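Local coordinates for peptidoglycan synthetase penicillin-binding protein 3 (Bifidobacterium adolescentis, PDB 4YE5) that probably binds penicillin and is thought to cross-link peptidoglycan strands during cell-wall synthesis, at residues A[156-161]-A[258-263]; A[229-234]-A[243-248]; A[331-336]-A[341-346]. All blocks are in the same frame, centred on the assembly; numbering follows the deposited sequence.

Contact 1 (A[156-161]-A[258-263]); sequences MGSLLG and LADSDT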
# COMPACT_ATOMS: atom_id res chain seq x y z
N MSE A 156 -3.38 1.80 -9.34
CA MSE A 156 -3.29 1.78 -7.88
C MSE A 156 -3.66 3.14 -7.20
O MSE A 156 -3.02 3.56 -6.24
CB MSE A 156 -1.90 1.28 -7.42
CG MSE A 156 -0.70 2.22 -7.77
SE MSE A 156 1.05 1.51 -7.15
CE MSE A 156 1.88 1.39 -8.89
N GLY A 157 -4.70 3.79 -7.71
CA GLY A 157 -5.02 5.16 -7.32
C GLY A 157 -5.28 5.34 -5.84
O GLY A 157 -4.76 6.27 -5.22
N SER A 158 -6.05 4.45 -5.24
CA SER A 158 -6.41 4.63 -3.84
C SER A 158 -5.30 4.12 -2.94
O SER A 158 -5.21 4.52 -1.75
CB SER A 158 -7.73 3.91 -3.51
OG SER A 158 -7.60 2.52 -3.78
N LEU A 159 -4.44 3.26 -3.48
CA LEU A 159 -3.26 2.83 -2.72
C LEU A 159 -2.23 3.98 -2.62
O LEU A 159 -1.58 4.14 -1.60
CB LEU A 159 -2.60 1.61 -3.37
CG LEU A 159 -1.40 1.00 -2.63
CD1 LEU A 159 -1.77 0.57 -1.22
CD2 LEU A 159 -0.82 -0.18 -3.42
N LEU A 160 -2.05 4.71 -3.70
CA LEU A 160 -1.18 5.88 -3.69
C LEU A 160 -1.79 6.96 -2.80
O LEU A 160 -1.10 7.58 -2.00
CB LEU A 160 -0.99 6.43 -5.11
CG LEU A 160 -0.00 5.59 -5.93
CD1 LEU A 160 0.06 6.04 -7.38
CD2 LEU A 160 1.38 5.65 -5.30
N GLY A 161 -3.10 7.16 -2.92
CA GLY A 161 -3.81 8.11 -2.09
C GLY A 161 -3.80 9.50 -2.72
O GLY A 161 -4.23 9.67 -3.87
N LEU A 258 -1.11 -5.16 -5.16
CA LEU A 258 -2.19 -5.17 -4.19
C LEU A 258 -3.30 -4.35 -4.81
O LEU A 258 -3.21 -3.12 -4.88
CB LEU A 258 -1.74 -4.54 -2.87
CG LEU A 258 -2.74 -4.49 -1.70
CD1 LEU A 258 -3.24 -5.93 -1.38
CD2 LEU A 258 -2.08 -3.87 -0.45
N ALA A 259 -4.34 -5.04 -5.28
CA ALA A 259 -5.24 -4.44 -6.26
C ALA A 259 -6.70 -4.64 -5.92
O ALA A 259 -7.06 -5.62 -5.25
CB ALA A 259 -4.95 -5.04 -7.64
N ASP A 260 -7.55 -3.71 -6.36
CA ASP A 260 -8.98 -3.89 -6.22
C ASP A 260 -9.66 -3.52 -7.55
O ASP A 260 -9.03 -2.98 -8.45
CB ASP A 260 -9.55 -3.08 -5.05
CG ASP A 260 -9.33 -1.58 -5.20
OD1 ASP A 260 -9.69 -1.00 -6.25
OD2 ASP A 260 -8.76 -0.98 -4.26
N SER A 261 -10.94 -3.87 -7.67
CA SER A 261 -11.69 -3.65 -8.90
C SER A 261 -12.25 -2.23 -9.01
O SER A 261 -12.91 -1.90 -9.99
CB SER A 261 -12.88 -4.63 -8.96
OG SER A 261 -13.62 -4.50 -7.76
N ASP A 262 -12.05 -1.39 -8.00
CA ASP A 262 -12.58 -0.02 -8.15
C ASP A 262 -11.63 0.79 -9.02
O ASP A 262 -10.45 0.49 -9.10
CB ASP A 262 -12.76 0.64 -6.80
CG ASP A 262 -13.66 -0.15 -5.89
OD1 ASP A 262 -14.82 -0.39 -6.29
OD2 ASP A 262 -13.19 -0.59 -4.81
N THR A 263 -12.15 1.84 -9.64
CA THR A 263 -11.32 2.62 -10.54
C THR A 263 -11.30 4.08 -10.10
O THR A 263 -12.31 4.77 -10.19
CB THR A 263 -11.82 2.48 -11.99
OG1 THR A 263 -11.69 1.11 -12.38
CG2 THR A 263 -11.00 3.36 -12.94
O HOH W 1 -9.87 1.93 -5.15

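Contact 2 (A[229-234]-A[243-248]); sequences KVLSDS and GIAMVQ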
# COMPACT_ATOMS: atom_id res chain seq x y z
N LYS A 229 -6.17 -5.10 -14.45
CA LYS A 229 -6.80 -5.48 -15.71
C LYS A 229 -7.57 -6.82 -15.58
O LYS A 229 -8.70 -6.97 -16.06
CB LYS A 229 -5.75 -5.57 -16.82
CG LYS A 229 -6.33 -5.85 -18.22
CD LYS A 229 -7.16 -4.67 -18.71
CE LYS A 229 -7.80 -4.95 -20.07
NZ LYS A 229 -8.64 -3.80 -20.49
N VAL A 230 -6.95 -7.80 -14.93
CA VAL A 230 -7.63 -9.08 -14.70
C VAL A 230 -8.88 -8.87 -13.85
O VAL A 230 -9.94 -9.45 -14.12
CB VAL A 230 -6.71 -10.10 -14.02
CG1 VAL A 230 -7.52 -11.27 -13.47
CG2 VAL A 230 -5.65 -10.58 -15.01
N LEU A 231 -8.78 -8.04 -12.83
CA LEU A 231 -9.97 -7.78 -12.00
C LEU A 231 -11.07 -7.06 -12.79
O LEU A 231 -12.26 -7.33 -12.58
CB LEU A 231 -9.60 -6.99 -10.74
CG LEU A 231 -8.75 -7.75 -9.72
CD1 LEU A 231 -8.35 -6.80 -8.63
CD2 LEU A 231 -9.51 -8.98 -9.17
N SER A 232 -10.67 -6.14 -13.66
CA SER A 232 -11.63 -5.42 -14.49
C SER A 232 -12.31 -6.37 -15.47
O SER A 232 -13.53 -6.38 -15.60
CB SER A 232 -10.95 -4.25 -15.21
OG SER A 232 -11.75 -3.75 -16.27
N ASP A 233 -11.51 -7.19 -16.16
CA ASP A 233 -12.04 -8.16 -17.10
C ASP A 233 -12.94 -9.17 -16.37
O ASP A 233 -13.97 -9.59 -16.89
CB ASP A 233 -10.91 -8.91 -17.84
CG ASP A 233 -10.20 -8.04 -18.89
OD1 ASP A 233 -10.79 -7.04 -19.38
OD2 ASP A 233 -9.04 -8.37 -19.23
N SER A 234 -12.55 -9.54 -15.15
CA SER A 234 -13.35 -10.46 -14.35
C SER A 234 -14.69 -9.86 -13.92
O SER A 234 -15.69 -10.58 -13.76
CB SER A 234 -12.58 -10.93 -13.12
OG SER A 234 -11.37 -11.55 -13.52
N GLY A 243 -13.86 -7.10 -6.46
CA GLY A 243 -12.83 -8.12 -6.42
C GLY A 243 -11.55 -7.47 -5.92
O GLY A 243 -11.32 -6.28 -6.18
N ILE A 244 -10.75 -8.23 -5.18
CA ILE A 244 -9.43 -7.74 -4.75
C ILE A 244 -8.42 -8.86 -5.00
O ILE A 244 -8.79 -10.03 -5.03
CB ILE A 244 -9.42 -7.31 -3.26
CG1 ILE A 244 -9.54 -8.50 -2.34
CG2 ILE A 244 -10.54 -6.29 -2.94
CD1 ILE A 244 -9.98 -8.14 -0.89
N ALA A 245 -7.15 -8.51 -5.19
CA ALA A 245 -6.13 -9.50 -5.51
C ALA A 245 -4.81 -9.02 -4.98
O ALA A 245 -4.57 -7.80 -4.92
CB ALA A 245 -6.02 -9.69 -7.03
N MSE A 246 -3.95 -9.96 -4.64
CA MSE A 246 -2.64 -9.63 -4.10
C MSE A 246 -1.62 -10.61 -4.63
O MSE A 246 -1.91 -11.80 -4.76
CB MSE A 246 -2.67 -9.72 -2.57
CG MSE A 246 -1.35 -9.44 -1.93
SE MSE A 246 -1.65 -9.46 -0.02
CE MSE A 246 0.06 -8.83 0.53
N VAL A 247 -0.42 -10.12 -4.94
CA VAL A 247 0.68 -10.99 -5.34
C VAL A 247 1.85 -10.76 -4.39
O VAL A 247 2.31 -9.62 -4.24
CB VAL A 247 1.15 -10.72 -6.80
CG1 VAL A 247 2.38 -11.60 -7.12
CG2 VAL A 247 0.03 -10.96 -7.80
N GLN A 248 2.34 -11.81 -3.75
CA GLN A 248 3.46 -11.70 -2.82
C GLN A 248 4.64 -12.59 -3.23
O GLN A 248 4.45 -13.74 -3.64
CB GLN A 248 2.98 -12.09 -1.40
CG GLN A 248 4.08 -12.08 -0.33
CD GLN A 248 3.51 -12.16 1.07
OE1 GLN A 248 2.48 -11.55 1.36
NE2 GLN A 248 4.17 -12.91 1.93

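Contact 3 (A[331-336]-A[341-346]); sequences EHWTLA and QSSNVG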
# COMPACT_ATOMS: atom_id res chain seq x y z
N GLU A 331 -17.23 -41.33 3.85
CA GLU A 331 -16.09 -41.30 2.94
C GLU A 331 -14.79 -41.77 3.58
O GLU A 331 -14.55 -41.53 4.77
CB GLU A 331 -15.91 -39.89 2.38
CG GLU A 331 -17.07 -39.39 1.54
CD GLU A 331 -17.03 -39.89 0.11
OE1 GLU A 331 -17.67 -39.25 -0.75
OE2 GLU A 331 -16.36 -40.92 -0.17
N HIS A 332 -13.96 -42.43 2.78
CA HIS A 332 -12.66 -42.95 3.21
C HIS A 332 -11.56 -41.97 2.80
O HIS A 332 -10.89 -42.17 1.79
CB HIS A 332 -12.39 -44.31 2.56
CG HIS A 332 -13.21 -45.43 3.12
ND1 HIS A 332 -13.01 -46.75 2.76
CD2 HIS A 332 -14.22 -45.44 4.02
CE1 HIS A 332 -13.86 -47.51 3.41
NE2 HIS A 332 -14.62 -46.74 4.17
N TRP A 333 -11.40 -40.92 3.59
CA TRP A 333 -10.42 -39.88 3.30
C TRP A 333 -9.26 -39.90 4.28
O TRP A 333 -9.45 -40.20 5.46
CB TRP A 333 -11.10 -38.51 3.36
CG TRP A 333 -12.09 -38.26 2.24
CD1 TRP A 333 -12.08 -38.82 1.00
CD2 TRP A 333 -13.24 -37.39 2.28
NE1 TRP A 333 -13.15 -38.36 0.26
CE2 TRP A 333 -13.87 -37.48 1.02
CE3 TRP A 333 -13.78 -36.55 3.26
CZ2 TRP A 333 -15.04 -36.76 0.72
CZ3 TRP A 333 -14.94 -35.83 2.95
CH2 TRP A 333 -15.54 -35.94 1.68
N THR A 334 -8.07 -39.59 3.79
CA THR A 334 -6.95 -39.32 4.68
C THR A 334 -7.04 -37.89 5.19
O THR A 334 -7.93 -37.14 4.78
CB THR A 334 -5.62 -39.46 3.96
OG1 THR A 334 -5.56 -38.49 2.90
CG2 THR A 334 -5.44 -40.90 3.41
N LEU A 335 -6.14 -37.50 6.09
CA LEU A 335 -6.15 -36.13 6.58
C LEU A 335 -5.94 -35.15 5.42
O LEU A 335 -6.61 -34.12 5.36
CB LEU A 335 -5.08 -35.91 7.66
CG LEU A 335 -5.18 -34.57 8.39
CD1 LEU A 335 -6.49 -34.49 9.16
CD2 LEU A 335 -4.00 -34.39 9.33
N ALA A 336 -5.04 -35.49 4.51
CA ALA A 336 -4.84 -34.69 3.30
C ALA A 336 -6.14 -34.56 2.50
O ALA A 336 -6.48 -33.48 2.00
CB ALA A 336 -3.72 -35.28 2.44
N GLN A 341 -11.01 -32.04 0.16
CA GLN A 341 -12.46 -32.08 0.00
C GLN A 341 -13.17 -31.01 0.81
O GLN A 341 -14.39 -30.97 0.85
CB GLN A 341 -12.98 -33.46 0.41
CG GLN A 341 -12.36 -34.60 -0.43
CD GLN A 341 -13.11 -34.82 -1.74
OE1 GLN A 341 -14.11 -34.15 -2.01
NE2 GLN A 341 -12.64 -35.77 -2.54
N SER A 342 -12.41 -30.13 1.46
CA SER A 342 -13.00 -29.06 2.26
C SER A 342 -14.00 -29.60 3.31
O SER A 342 -15.05 -29.02 3.53
CB SER A 342 -13.72 -28.03 1.37
OG SER A 342 -12.84 -27.52 0.37
N SER A 343 -13.67 -30.70 3.96
CA SER A 343 -14.62 -31.31 4.88
C SER A 343 -14.54 -30.74 6.29
O SER A 343 -13.63 -31.08 7.06
CB SER A 343 -14.45 -32.82 4.91
OG SER A 343 -15.26 -33.41 5.92
N ASN A 344 -15.50 -29.89 6.61
CA ASN A 344 -15.70 -29.39 7.97
C ASN A 344 -15.82 -30.53 8.94
O ASN A 344 -15.26 -30.51 10.04
CB ASN A 344 -16.98 -28.55 8.05
CG ASN A 344 -16.96 -27.38 7.10
OD1 ASN A 344 -15.90 -26.91 6.70
ND2 ASN A 344 -18.15 -26.91 6.72
N VAL A 345 -16.59 -31.54 8.54
CA VAL A 345 -16.86 -32.67 9.41
C VAL A 345 -15.55 -33.40 9.71
O VAL A 345 -15.24 -33.68 10.86
CB VAL A 345 -17.91 -33.63 8.80
CG1 VAL A 345 -18.00 -34.92 9.61
CG2 VAL A 345 -19.29 -32.93 8.71
N GLY A 346 -14.76 -33.66 8.67
CA GLY A 346 -13.44 -34.25 8.86
C GLY A 346 -12.55 -33.47 9.82
O GLY A 346 -11.84 -34.06 10.63

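Contact 1 (A[156-161]-A[258-263])
An Asx turn at the end of strand 255-260 carries the polar half of this contact, its Asp260 facing Ser158 of the short helix 157-160. Asp260 OD1 accepts from the backbone N of Asp262 at 3.0 Å, a bent bond (133°) that reaches the anti side of the carboxylate and lies somewhat out of its plane. A water bridges to the helix: it lies 2.7 Å from Ser158 OG and appears to donate to Asp260 OD1 at 3.1 Å. The direct approach, Ser158 OG to Asp260 OD2, is 3.7 Å, so the polar link across runs through the water. With CG set between its backbone N and carbonyl carbon (chi1 60°), Asp260 brings its carboxylate toward the helix from beside the strand. The apolar pair buries more surface, though loosely: Leu159 CD2 comes to 4.1 Å from Leu258 O and also touches Leu258 CB. The contact joins a helix of the region assigned to the dimerisation family to an edge strand of the transpeptidase sheet. Helix 221-238 ties the two together, Glu228 binding Met156 N and Gln224 binding Leu258 N, while Leu258 and Asp260 lean on Met246 and Ile244 of the neighbouring strand 242-249.

Contact 2 (A[229-234]-A[243-248])
Leu231 meets the start of strand 243-248 with the two methyls at its branched end, and it is the one residue of helix segment 229-234 to reach the strand. Its CG stands anti to the carbonyl carbon, beside the backbone N (chi1 -68°), which aims that end at the strand. CD1 does most of the touching: it sits 3.9 Å from Gly243 O. Ala245 CB is 4.0 Å from Leu231 CD1, which thus rests on the backbone between the two small residues as well as on the alanine methyl. The second branch, CD2, lies alongside, 4.1 Å from Gly243 C. Because Gly243 has no side chain, the leucine lies directly against main chain there. Ile244, between them in the sequence, directs its CB away from the helix and adds little beyond its CA.

The helix and strand segments run nearly antiparallel, at 153° with axes 8.8 Å apart. Next to Leu231, Val230 O accepts from both Ser234 N and Ser234 OG, one turn on, the hydroxyl at 2.6 Å, and the two donors approach from opposite faces of the carbonyl plane. Val230 and Ser234 pack on Val538 of helix 535-549, which also covers Val247. Helices 221-238 and 535-549 thus cover one face of the five-stranded antiparallel sheet, as the N- and C-terminal helices do in the penicillin-binding and beta-lactamase fold; Met246 faces helix 408-419. Leu231 also reaches Ala259 of the adjoining strand. No hydrogen bond joins the two segments, which are held by van der Waals contact of the leucine methyls with the strand's backbone and Ala245 CB.

Contact 3 (A[331-336]-A[341-346])
Trp333 packs against Gln341 and Ser343, which lie just beyond helix 335-340. Gln341 covers one face of the indole. Its CG stands over that face, 3.8 Å from the centroid of the six-membered ring, a CH-pi contact displaced toward the rim, with Trp333 CE2 3.6 Å from Gln341 CG. The chain of Gln341 bends at chi2 (-85°), which turns the amide back across the indole; the two planes lie only 8° apart, with Gln341 CD 3.7 Å from Trp333 CZ2 and Gln341 NE2 3.8 Å from Trp333 NE1. Glu331 CB lies 3.4 Å above the plane on the opposite face, over the middle of the ring system, so the indole is sandwiched between Glu331 CB on one side and the CG and amide of Gln341 on the other. His328 adds an edge-to-face ring contact.

Ser343 comes to the far end of the indole. Its CB approaches Trp333 CZ3 obliquely at 3.6 Å, and its OG lies in the ring plane at the edge.

Ser342, Ser343 and Asn344 fit the SxN motif of the penicillin-binding transpeptidases, which lies here at the junction of two helices: Ser342 closes helix 335-340 with a Schellman motif, Ser343 is the N-cap of helix 344-350, and Asn344 opens that second helix. Asn344 OD1 is hydrogen-bonded to Lys290 of the probable SxxK motif.

The hydroxyl of Ser343, set anti to its own N, accepts from Gly346 N at 2.8 Å in a nearly straight bond (163°). It is also hydrogen-bonded to Asp324, so two partners fix the side chain, and the other carboxylate oxygen of Asp324 binds Val345 N.

Contacts 1 and 2 adjoin, their centres 11 Å apart, because strands 255-260 and 242-249 are neighbours in the five-stranded sheet. Ala259 N lies 2.8 Å from Ala245 O and Ser261 N 2.9 Å from Gly243 O, both probable hydrogen bonds, and Leu231 CD1 of contact 2 packs 3.7 Å from Asp260 C of contact 1. Helix 221-238 serves both. Contact 3 stands apart, its nearest atoms about 19 Å from contact 2 and about 23 Å from contact 1. It alone of the three borders the probable active site marked by Ser287, Lys290 and Lys486; between centres, contact 1 is about 38 Å and contact 2 about 31 Å from contact 3.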